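Local coordinates for pullulanase (Klebsiella oxytoca, PDB 2YOC), which hydrolyses the alpha-1,6-glucosidic linkages of pullulan and related branched alpha-glucans, and is a membrane-binding enzyme exported by a type 2 secretion system, at residues B[37-47]-B[131-142]; B[169-177]-B[216-224]. All blocks are in the same frame, centred on the assembly; numbering follows the deposited sequence.

Contact 1 of 2, residues B[37-47]-B[131-142]; sequences AVENQAVIHLV and FGDFTDRTVSVI
Ala37 sets its CB 3.5 Å from Asp136 O, in the turn of 134-137, just ahead of a parallel beta pairing: strand 41-46 is the middle strand of a three-stranded mixed sheet, between the antiparallel 99-103 and strand 138-141 of the bacterial pullulanase-associated domain. The type II turn of 38-41 bends round the tip of Arg137, whose NH2 gives Val38 O a weak hydrogen bond; Glu107 adds a long, weak ion pair to the same nitrogen. Ala42 CB meets Phe131 CE1, and Arg137 NH1 lies 4.1 Å above the plane of that ring, over its centre. Val43 N donates to Arg137 O, and Val43 O receives Val139 N at 3.0 Å. On one face Val43 CG1 lies alongside Thr138 CB; on the other, Ile44 CD1 packs on Val139 CG1 at 3.6 Å while CG2 reaches Val141 CG2. With CG of His45 beside its backbone N (chi1 -58°), the imidazole folds back along the neighbouring strand, and Val139 O accepts both His45 N at 2.9 Å and His45 ND1 at 2.8 Å, the ring nitrogen approaching from above the carbonyl plane. His45 O then accepts Val141 N, and Val47 N closes the ladder on Val141 O at 2.9 Å and 173°.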
loop_
_atom_site.group_PDB
_atom_site.type_symbol
_atom_site.label_atom_id
_atom_site.label_comp_id
_atom_site.label_asym_id
_atom_site.label_seq_id
_atom_site.Cartn_x
_atom_site.Cartn_y
_atom_site.Cartn_z
ATOM N N ALA B 37 24.924 64.825 11.408
ATOM C CA ALA B 37 24.973 64.212 12.741
ATOM C C ALA B 37 25.859 65.009 13.697
ATOM O O ALA B 37 27.026 65.247 13.388
ATOM C CB ALA B 37 25.465 62.774 12.639
ATOM N N VAL B 38 25.286 65.441 14.843
ATOM C CA VAL B 38 25.987 66.234 15.876
ATOM C C VAL B 38 26.530 65.337 17.046
ATOM O O VAL B 38 26.411 64.108 16.954
ATOM C CB VAL B 38 25.260 67.560 16.309
ATOM C CG1 VAL B 38 24.613 68.280 15.127
ATOM C CG2 VAL B 38 24.257 67.362 17.454
ATOM N N GLU B 39 27.135 65.941 18.113
ATOM C CA GLU B 39 27.704 65.204 19.261
ATOM C C GLU B 39 26.716 64.320 20.028
ATOM O O GLU B 39 25.602 64.760 20.341
ATOM C CB GLU B 39 28.446 66.127 20.218
ATOM C CG GLU B 39 29.778 66.558 19.673
ATOM C CD GLU B 39 30.598 67.321 20.679
ATOM O OE1 GLU B 39 30.126 68.362 21.192
ATOM O OE2 GLU B 39 31.724 66.861 20.962
ATOM N N ASN B 40 27.153 63.076 20.346
ATOM C CA ASN B 40 26.410 62.034 21.078
ATOM C C ASN B 40 25.015 61.704 20.485
ATOM O O ASN B 40 24.038 61.497 21.217
ATOM C CB ASN B 40 26.369 62.327 22.597
ATOM C CG ASN B 40 26.933 61.225 23.478
ATOM O OD1 ASN B 40 28.046 60.713 23.271
ATOM N ND2 ASN B 40 26.199 60.883 24.529
ATOM N N GLN B 41 24.955 61.653 19.136
ATOM C CA GLN B 41 23.779 61.333 18.312
ATOM C C GLN B 41 24.161 61.012 16.854
ATOM O O GLN B 41 24.945 61.748 16.254
ATOM C CB GLN B 41 22.665 62.405 18.389
ATOM C CG GLN B 41 23.112 63.827 18.095
ATOM C CD GLN B 41 22.153 64.514 17.166
ATOM O OE1 GLN B 41 22.300 64.469 15.943
ATOM N NE2 GLN B 41 21.161 65.183 17.725
ATOM N N ALA B 42 23.626 59.899 16.305
ATOM C CA ALA B 42 23.883 59.452 14.931
ATOM C C ALA B 42 22.674 59.727 14.035
ATOM O O ALA B 42 21.555 59.881 14.537
ATOM C CB ALA B 42 24.220 57.967 14.911
ATOM N N VAL B 43 22.901 59.787 12.711
ATOM C CA VAL B 43 21.824 59.994 11.749
ATOM C C VAL B 43 21.854 58.984 10.585
ATOM O O VAL B 43 22.884 58.832 9.929
ATOM C CB VAL B 43 21.584 61.480 11.358
ATOM C CG1 VAL B 43 22.621 62.001 10.374
ATOM C CG2 VAL B 43 20.174 61.695 10.826
ATOM N N ILE B 44 20.742 58.239 10.394
ATOM C CA ILE B 44 20.588 57.237 9.329
ATOM C C ILE B 44 19.545 57.738 8.322
ATOM O O ILE B 44 18.416 58.048 8.712
ATOM C CB ILE B 44 20.238 55.806 9.859
ATOM C CG1 ILE B 44 21.091 55.355 11.085
ATOM C CG2 ILE B 44 20.225 54.750 8.734
ATOM C CD1 ILE B 44 22.647 55.260 10.954
ATOM N N HIS B 45 19.933 57.821 7.035
ATOM C CA HIS B 45 19.050 58.257 5.954
ATOM C C HIS B 45 18.518 57.066 5.190
ATOM O O HIS B 45 19.289 56.188 4.777
ATOM C CB HIS B 45 19.799 59.119 4.930
ATOM C CG HIS B 45 20.447 60.351 5.463
ATOM N ND1 HIS B 45 21.781 60.359 5.828
ATOM C CD2 HIS B 45 19.952 61.604 5.576
ATOM C CE1 HIS B 45 22.042 61.605 6.190
ATOM N NE2 HIS B 45 20.973 62.391 6.047
ATOM N N LEU B 46 17.211 57.056 4.943
ATOM C CA LEU B 46 16.662 56.024 4.086
ATOM C C LEU B 46 16.541 56.692 2.731
ATOM O O LEU B 46 15.895 57.739 2.608
ATOM C CB LEU B 46 15.301 55.478 4.557
ATOM C CG LEU B 46 14.742 54.337 3.691
ATOM C CD1 LEU B 46 15.098 53.014 4.266
ATOM C CD2 LEU B 46 13.244 54.429 3.518
ATOM N N VAL B 47 17.237 56.150 1.739
ATOM C CA VAL B 47 17.143 56.711 0.408
ATOM C C VAL B 47 15.987 55.976 -0.282
ATOM O O VAL B 47 16.095 54.790 -0.638
ATOM C CB VAL B 47 18.481 56.737 -0.369
ATOM C CG1 VAL B 47 18.316 57.471 -1.698
ATOM C CG2 VAL B 47 19.578 57.406 0.460
ATOM N N PHE B 131 31.206 53.416 13.950
ATOM C CA PHE B 131 31.578 54.844 13.967
ATOM C C PHE B 131 33.068 55.115 13.669
ATOM O O PHE B 131 33.453 56.268 13.445
ATOM C CB PHE B 131 31.125 55.523 15.270
ATOM C CG PHE B 131 29.673 55.323 15.648
ATOM C CD1 PHE B 131 28.649 55.794 14.831
ATOM C CD2 PHE B 131 29.329 54.686 16.835
ATOM C CE1 PHE B 131 27.310 55.638 15.193
ATOM C CE2 PHE B 131 27.989 54.510 17.187
ATOM C CZ PHE B 131 26.989 55.001 16.369
ATOM N N GLY B 132 33.867 54.046 13.662
ATOM C CA GLY B 132 35.285 54.050 13.323
ATOM C C GLY B 132 35.496 53.766 11.845
ATOM O O GLY B 132 36.639 53.688 11.389
ATOM N N ASP B 133 34.382 53.589 11.096
ATOM C CA ASP B 133 34.341 53.359 9.648
ATOM C C ASP B 133 33.692 54.575 8.948
ATOM O O ASP B 133 34.019 54.862 7.795
ATOM C CB ASP B 133 33.570 52.058 9.303
ATOM C CG ASP B 133 34.243 50.724 9.633
ATOM O OD1 ASP B 133 35.420 50.735 10.075
ATOM O OD2 ASP B 133 33.599 49.670 9.428
ATOM N N PHE B 134 32.771 55.280 9.663
ATOM C CA PHE B 134 32.038 56.471 9.210
ATOM C C PHE B 134 32.216 57.558 10.269
ATOM O O PHE B 134 31.402 57.671 11.195
ATOM C CB PHE B 134 30.541 56.150 8.968
ATOM C CG PHE B 134 30.293 55.073 7.941
ATOM C CD1 PHE B 134 30.323 53.731 8.298
ATOM C CD2 PHE B 134 30.045 55.400 6.612
ATOM C CE1 PHE B 134 30.139 52.734 7.341
ATOM C CE2 PHE B 134 29.835 54.401 5.658
ATOM C CZ PHE B 134 29.900 53.075 6.026
ATOM N N THR B 135 33.323 58.319 10.148
ATOM C CA THR B 135 33.718 59.380 11.076
ATOM C C THR B 135 32.662 60.433 11.365
ATOM O O THR B 135 32.562 60.884 12.509
ATOM C CB THR B 135 35.111 59.942 10.749
ATOM O OG1 THR B 135 35.174 60.428 9.407
ATOM C CG2 THR B 135 36.196 58.916 10.964
ATOM N N ASP B 136 31.850 60.785 10.345
ATOM C CA ASP B 136 30.788 61.802 10.383
ATOM C C ASP B 136 29.500 61.419 11.144
ATOM O O ASP B 136 28.737 62.309 11.548
ATOM C CB ASP B 136 30.456 62.292 8.955
ATOM C CG ASP B 136 30.406 61.231 7.872
ATOM O OD1 ASP B 136 29.673 60.235 8.044
ATOM O OD2 ASP B 136 31.078 61.408 6.843
ATOM N N ARG B 137 29.257 60.095 11.315
ATOM C CA ARG B 137 28.074 59.503 11.954
ATOM C C ARG B 137 26.785 59.730 11.154
ATOM O O ARG B 137 25.723 59.227 11.528
ATOM C CB ARG B 137 27.971 59.824 13.453
ATOM C CG ARG B 137 28.897 58.930 14.279
ATOM C CD ARG B 137 29.789 59.658 15.269
ATOM N NE ARG B 137 29.031 60.594 16.093
ATOM C CZ ARG B 137 28.353 60.257 17.183
ATOM N NH1 ARG B 137 28.349 59.004 17.612
ATOM N NH2 ARG B 137 27.686 61.171 17.860
ATOM N N THR B 138 26.910 60.461 10.020
ATOM C CA THR B 138 25.871 60.696 9.018
ATOM C C THR B 138 26.060 59.588 7.971
ATOM O O THR B 138 27.064 59.554 7.252
ATOM C CB THR B 138 25.785 62.170 8.507
ATOM O OG1 THR B 138 25.427 62.189 7.125
ATOM C CG2 THR B 138 27.049 62.982 8.728
ATOM N N VAL B 139 25.125 58.640 7.975
ATOM C CA VAL B 139 25.128 57.431 7.171
ATOM C C VAL B 139 23.833 57.322 6.355
ATOM O O VAL B 139 22.825 57.909 6.741
ATOM C CB VAL B 139 25.365 56.253 8.160
ATOM C CG1 VAL B 139 24.499 55.032 7.871
ATOM C CG2 VAL B 139 26.838 55.891 8.242
ATOM N N SER B 140 23.866 56.582 5.228
ATOM C CA SER B 140 22.708 56.385 4.351
ATOM C C SER B 140 22.545 54.918 3.930
ATOM O O SER B 140 23.543 54.233 3.686
ATOM C CB SER B 140 22.821 57.275 3.118
ATOM O OG SER B 140 23.148 58.610 3.466
ATOM N N VAL B 141 21.285 54.437 3.851
ATOM C CA VAL B 141 20.962 53.056 3.451
ATOM C C VAL B 141 19.782 53.011 2.450
ATOM O O VAL B 141 18.925 53.902 2.467
ATOM C CB VAL B 141 20.778 52.060 4.644
ATOM C CG1 VAL B 141 22.084 51.818 5.386
ATOM C CG2 VAL B 141 19.687 52.511 5.613
ATOM N N ILE B 142 19.761 51.986 1.568
ATOM C CA ILE B 142 18.694 51.765 0.575
ATOM C C ILE B 142 18.024 50.428 0.917
ATOM O O ILE B 142 18.714 49.517 1.370
ATOM C CB ILE B 142 19.208 51.755 -0.896
ATOM C CG1 ILE B 142 20.313 52.794 -1.159
ATOM C CG2 ILE B 142 18.048 51.916 -1.886
ATOM C CD1 ILE B 142 21.310 52.346 -2.237
#

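Contact 2 of 2, residues B[169-177]-B[216-224]; sequences WVDKNTLLW and VSQQVSMRF
Val170 holds CG1 beside its backbone N (chi1 -64°), which leaves CG2 between N and the carbonyl carbon and directed at helix 218-223; Val220, with CG1 anti to its own N (chi1 171°), presents that methyl in return. The two side chains cross at about a right angle, CG2 of Val170 lying 3.9 Å from CG1 of Val220. Leu176 extends the apolar patch: its CD1 meets Val220 CG1 tip to tip, and its CD2 touches Val216 CG2 at 3.9 Å. The Phe224 ring slides past Val170 in the opposite sense, CE2 coming within 3.8 Å of Val170 CB. The same ring carbon sits over the centre of the Arg223 guanidinium, 3.7 Å above its plane. Arg223 NH1 gives Val170 O a weak hydrogen bond of 2.8 Å, strongly bent at 122°, while NH2 bonds to Gly270 O. Asp171 faces two ways: OD2 lies against Val220 CG2, while OD1 accepts Thr174 N at 2.7 Å from above the carboxylate plane. This Asx motif lies in the turn of the hairpin joining strands 167-169 and 174-176, and the whole is a short helix packed on a beta-sheet of the pullulanase N2 domain.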
loop_
_atom_site.group_PDB
_atom_site.type_symbol
_atom_site.label_atom_id
_atom_site.label_comp_id
_atom_site.label_asym_id
_atom_site.label_seq_id
_atom_site.Cartn_x
_atom_site.Cartn_y
_atom_site.Cartn_z
ATOM N N TRP B 169 25.378 35.481 -20.144
ATOM C CA TRP B 169 25.863 35.309 -21.513
ATOM C C TRP B 169 26.152 33.784 -21.651
ATOM O O TRP B 169 27.167 33.267 -21.181
ATOM C CB TRP B 169 27.088 36.189 -21.735
ATOM C CG TRP B 169 27.474 36.415 -23.171
ATOM C CD1 TRP B 169 26.941 35.830 -24.286
ATOM C CD2 TRP B 169 28.520 37.288 -23.635
ATOM N NE1 TRP B 169 27.592 36.284 -25.418
ATOM C CE2 TRP B 169 28.552 37.193 -25.045
ATOM C CE3 TRP B 169 29.410 38.163 -22.994
ATOM C CZ2 TRP B 169 29.457 37.919 -25.816
ATOM C CZ3 TRP B 169 30.287 38.898 -23.765
ATOM C CH2 TRP B 169 30.326 38.750 -25.154
ATOM N N VAL B 170 25.183 33.072 -22.188
ATOM C CA VAL B 170 25.163 31.621 -22.309
ATOM C C VAL B 170 25.785 31.019 -23.577
ATOM O O VAL B 170 26.125 29.837 -23.597
ATOM C CB VAL B 170 23.761 31.089 -22.017
ATOM C CG1 VAL B 170 23.394 31.398 -20.574
ATOM C CG2 VAL B 170 22.736 31.684 -22.987
ATOM N N ASP B 171 25.895 31.813 -24.635
ATOM C CA ASP B 171 26.521 31.430 -25.892
ATOM C C ASP B 171 26.950 32.708 -26.618
ATOM O O ASP B 171 26.501 33.784 -26.224
ATOM C CB ASP B 171 25.631 30.506 -26.752
ATOM C CG ASP B 171 24.437 31.143 -27.448
ATOM O OD1 ASP B 171 24.616 32.184 -28.105
ATOM O OD2 ASP B 171 23.366 30.518 -27.471
ATOM N N LYS B 172 27.802 32.585 -27.672
ATOM C CA LYS B 172 28.320 33.690 -28.477
ATOM C C LYS B 172 27.247 34.756 -28.795
ATOM O O LYS B 172 27.477 35.942 -28.567
ATOM C CB LYS B 172 28.943 33.156 -29.778
ATOM C CG LYS B 172 30.289 32.427 -29.631
ATOM C CD LYS B 172 30.423 31.255 -30.659
ATOM C CE LYS B 172 31.848 30.917 -31.048
ATOM N NZ LYS B 172 31.959 29.565 -31.667
ATOM N N ASN B 173 26.060 34.319 -29.240
ATOM C CA ASN B 173 24.938 35.167 -29.659
ATOM C C ASN B 173 23.841 35.495 -28.605
ATOM O O ASN B 173 23.076 36.435 -28.808
ATOM C CB ASN B 173 24.259 34.483 -30.844
ATOM C CG ASN B 173 23.820 35.410 -31.939
ATOM O OD1 ASN B 173 24.429 36.463 -32.210
ATOM N ND2 ASN B 173 22.789 34.990 -32.647
ATOM N N THR B 174 23.722 34.698 -27.532
ATOM C CA THR B 174 22.623 34.806 -26.576
ATOM C C THR B 174 22.932 35.312 -25.175
ATOM O O THR B 174 23.849 34.836 -24.509
ATOM C CB THR B 174 21.838 33.492 -26.604
ATOM O OG1 THR B 174 21.500 33.204 -27.965
ATOM C CG2 THR B 174 20.580 33.532 -25.770
ATOM N N LEU B 175 22.111 36.253 -24.721
ATOM C CA LEU B 175 22.189 36.830 -23.390
ATOM C C LEU B 175 20.801 36.635 -22.755
ATOM O O LEU B 175 19.782 37.081 -23.319
ATOM C CB LEU B 175 22.602 38.317 -23.485
ATOM C CG LEU B 175 22.690 39.199 -22.222
ATOM C CD1 LEU B 175 21.366 39.758 -21.817
ATOM C CD2 LEU B 175 23.417 38.544 -21.080
ATOM N N LEU B 176 20.757 35.905 -21.619
ATOM C CA LEU B 176 19.499 35.633 -20.916
ATOM C C LEU B 176 19.354 36.566 -19.756
ATOM O O LEU B 176 20.273 36.683 -18.936
ATOM C CB LEU B 176 19.358 34.177 -20.455
ATOM C CG LEU B 176 19.508 33.098 -21.519
ATOM C CD1 LEU B 176 19.604 31.753 -20.882
ATOM C CD2 LEU B 176 18.372 33.126 -22.519
ATOM N N TRP B 177 18.224 37.290 -19.720
ATOM C CA TRP B 177 17.942 38.247 -18.655
ATOM C C TRP B 177 16.450 38.494 -18.464
ATOM O O TRP B 177 15.817 39.143 -19.308
ATOM C CB TRP B 177 18.700 39.567 -18.869
ATOM C CG TRP B 177 18.591 40.541 -17.730
ATOM C CD1 TRP B 177 18.450 40.250 -16.400
ATOM C CD2 TRP B 177 18.733 41.964 -17.816
ATOM N NE1 TRP B 177 18.450 41.406 -15.659
ATOM C CE2 TRP B 177 18.622 42.478 -16.504
ATOM C CE3 TRP B 177 18.874 42.869 -18.886
ATOM C CZ2 TRP B 177 18.663 43.855 -16.234
ATOM C CZ3 TRP B 177 18.923 44.227 -18.614
ATOM C CH2 TRP B 177 18.838 44.707 -17.302
ATOM N N VAL B 216 14.952 31.287 -26.633
ATOM C CA VAL B 216 15.977 30.370 -26.091
ATOM C C VAL B 216 16.201 29.203 -27.088
ATOM O O VAL B 216 15.235 28.514 -27.463
ATOM C CB VAL B 216 15.606 29.854 -24.668
ATOM C CG1 VAL B 216 16.708 29.002 -24.074
ATOM C CG2 VAL B 216 15.282 31.001 -23.719
ATOM N N SER B 217 17.468 29.019 -27.532
ATOM C CA SER B 217 17.890 27.931 -28.425
ATOM C C SER B 217 17.678 26.572 -27.768
ATOM O O SER B 217 17.810 26.436 -26.542
ATOM C CB SER B 217 19.374 28.065 -28.755
ATOM O OG SER B 217 19.850 26.928 -29.453
ATOM N N GLN B 218 17.416 25.557 -28.609
ATOM C CA GLN B 218 17.253 24.159 -28.197
ATOM C C GLN B 218 18.530 23.728 -27.474
ATOM O O GLN B 218 18.446 23.264 -26.340
ATOM C CB GLN B 218 16.989 23.271 -29.420
ATOM C CG GLN B 218 15.873 22.265 -29.211
ATOM C CD GLN B 218 16.306 21.054 -28.416
ATOM O OE1 GLN B 218 17.172 20.265 -28.836
ATOM N NE2 GLN B 218 15.667 20.857 -27.267
ATOM N N GLN B 219 19.707 24.013 -28.086
ATOM C CA GLN B 219 21.032 23.750 -27.538
ATOM C C GLN B 219 21.178 24.377 -26.137
ATOM O O GLN B 219 21.593 23.669 -25.215
ATOM C CB GLN B 219 22.128 24.191 -28.547
ATOM C CG GLN B 219 23.534 24.556 -27.975
ATOM C CD GLN B 219 23.889 26.053 -28.040
ATOM O OE1 GLN B 219 23.828 26.714 -29.102
ATOM N NE2 GLN B 219 24.339 26.611 -26.909
ATOM N N VAL B 220 20.770 25.671 -25.964
ATOM C CA VAL B 220 20.835 26.392 -24.676
ATOM C C VAL B 220 19.966 25.772 -23.573
ATOM O O VAL B 220 20.449 25.575 -22.456
ATOM C CB VAL B 220 20.621 27.916 -24.817
ATOM C CG1 VAL B 220 20.476 28.588 -23.450
ATOM C CG2 VAL B 220 21.772 28.534 -25.584
ATOM N N SER B 221 18.692 25.470 -23.896
ATOM C CA SER B 221 17.707 24.857 -22.985
ATOM C C SER B 221 18.211 23.565 -22.348
ATOM O O SER B 221 17.905 23.279 -21.182
ATOM C CB SER B 221 16.404 24.575 -23.736
ATOM O OG SER B 221 15.727 25.767 -24.094
HETATM N N MSE B 222 18.971 22.788 -23.143
HETATM C CA MSE B 222 19.601 21.532 -22.760
HETATM C C MSE B 222 20.656 21.793 -21.721
HETATM O O MSE B 222 20.671 21.159 -20.676
HETATM C CB MSE B 222 20.320 20.916 -23.969
HETATM C CG MSE B 222 19.510 20.848 -25.236
HETATM SE SE MSE B 222 18.364 19.277 -25.311
HETATM C CE MSE B 222 16.803 19.870 -24.130
ATOM N N ARG B 223 21.572 22.697 -22.053
ATOM C CA ARG B 223 22.709 23.089 -21.253
ATOM C C ARG B 223 22.322 23.705 -19.950
ATOM O O ARG B 223 22.919 23.372 -18.933
ATOM C CB ARG B 223 23.551 24.107 -22.022
ATOM C CG ARG B 223 24.256 23.566 -23.239
ATOM C CD ARG B 223 24.964 24.691 -23.934
ATOM N NE ARG B 223 26.186 25.093 -23.229
ATOM C CZ ARG B 223 26.813 26.246 -23.424
ATOM N NH1 ARG B 223 26.328 27.139 -24.287
ATOM N NH2 ARG B 223 27.933 26.517 -22.765
ATOM N N PHE B 224 21.359 24.653 -19.977
ATOM C CA PHE B 224 20.947 25.383 -18.790
ATOM C C PHE B 224 19.481 25.290 -18.556
ATOM O O PHE B 224 18.791 26.293 -18.688
ATOM C CB PHE B 224 21.395 26.835 -18.912
ATOM C CG PHE B 224 22.858 26.961 -19.220
ATOM C CD1 PHE B 224 23.815 26.547 -18.297
ATOM C CD2 PHE B 224 23.282 27.466 -20.441
ATOM C CE1 PHE B 224 25.167 26.663 -18.578
ATOM C CE2 PHE B 224 24.641 27.591 -20.724
ATOM C CZ PHE B 224 25.575 27.186 -19.795
#

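In the fold
The centre of contact 1 is about 43 Å from that of the chain, that of contact 2 about 31 Å. They belong to successive N-terminal modules; their centres are 45 Å apart, their nearest atoms about 16 Å, and they share no strand or helix. Contact 1 is the more deeply buried and joins two strands of one sheet, so backbone hydrogen bonds carry it, with side chains packed on both faces. Contact 2, partly buried, sets a helix against a hairpin; there apolar side chains, aliphatic and aromatic, make most of the contacts and a single weak arginine bond joins the two segments. The pair illustrates how strands are joined chiefly by main-chain hydrogen bonds, whereas a helix meets a sheet chiefly through side chains.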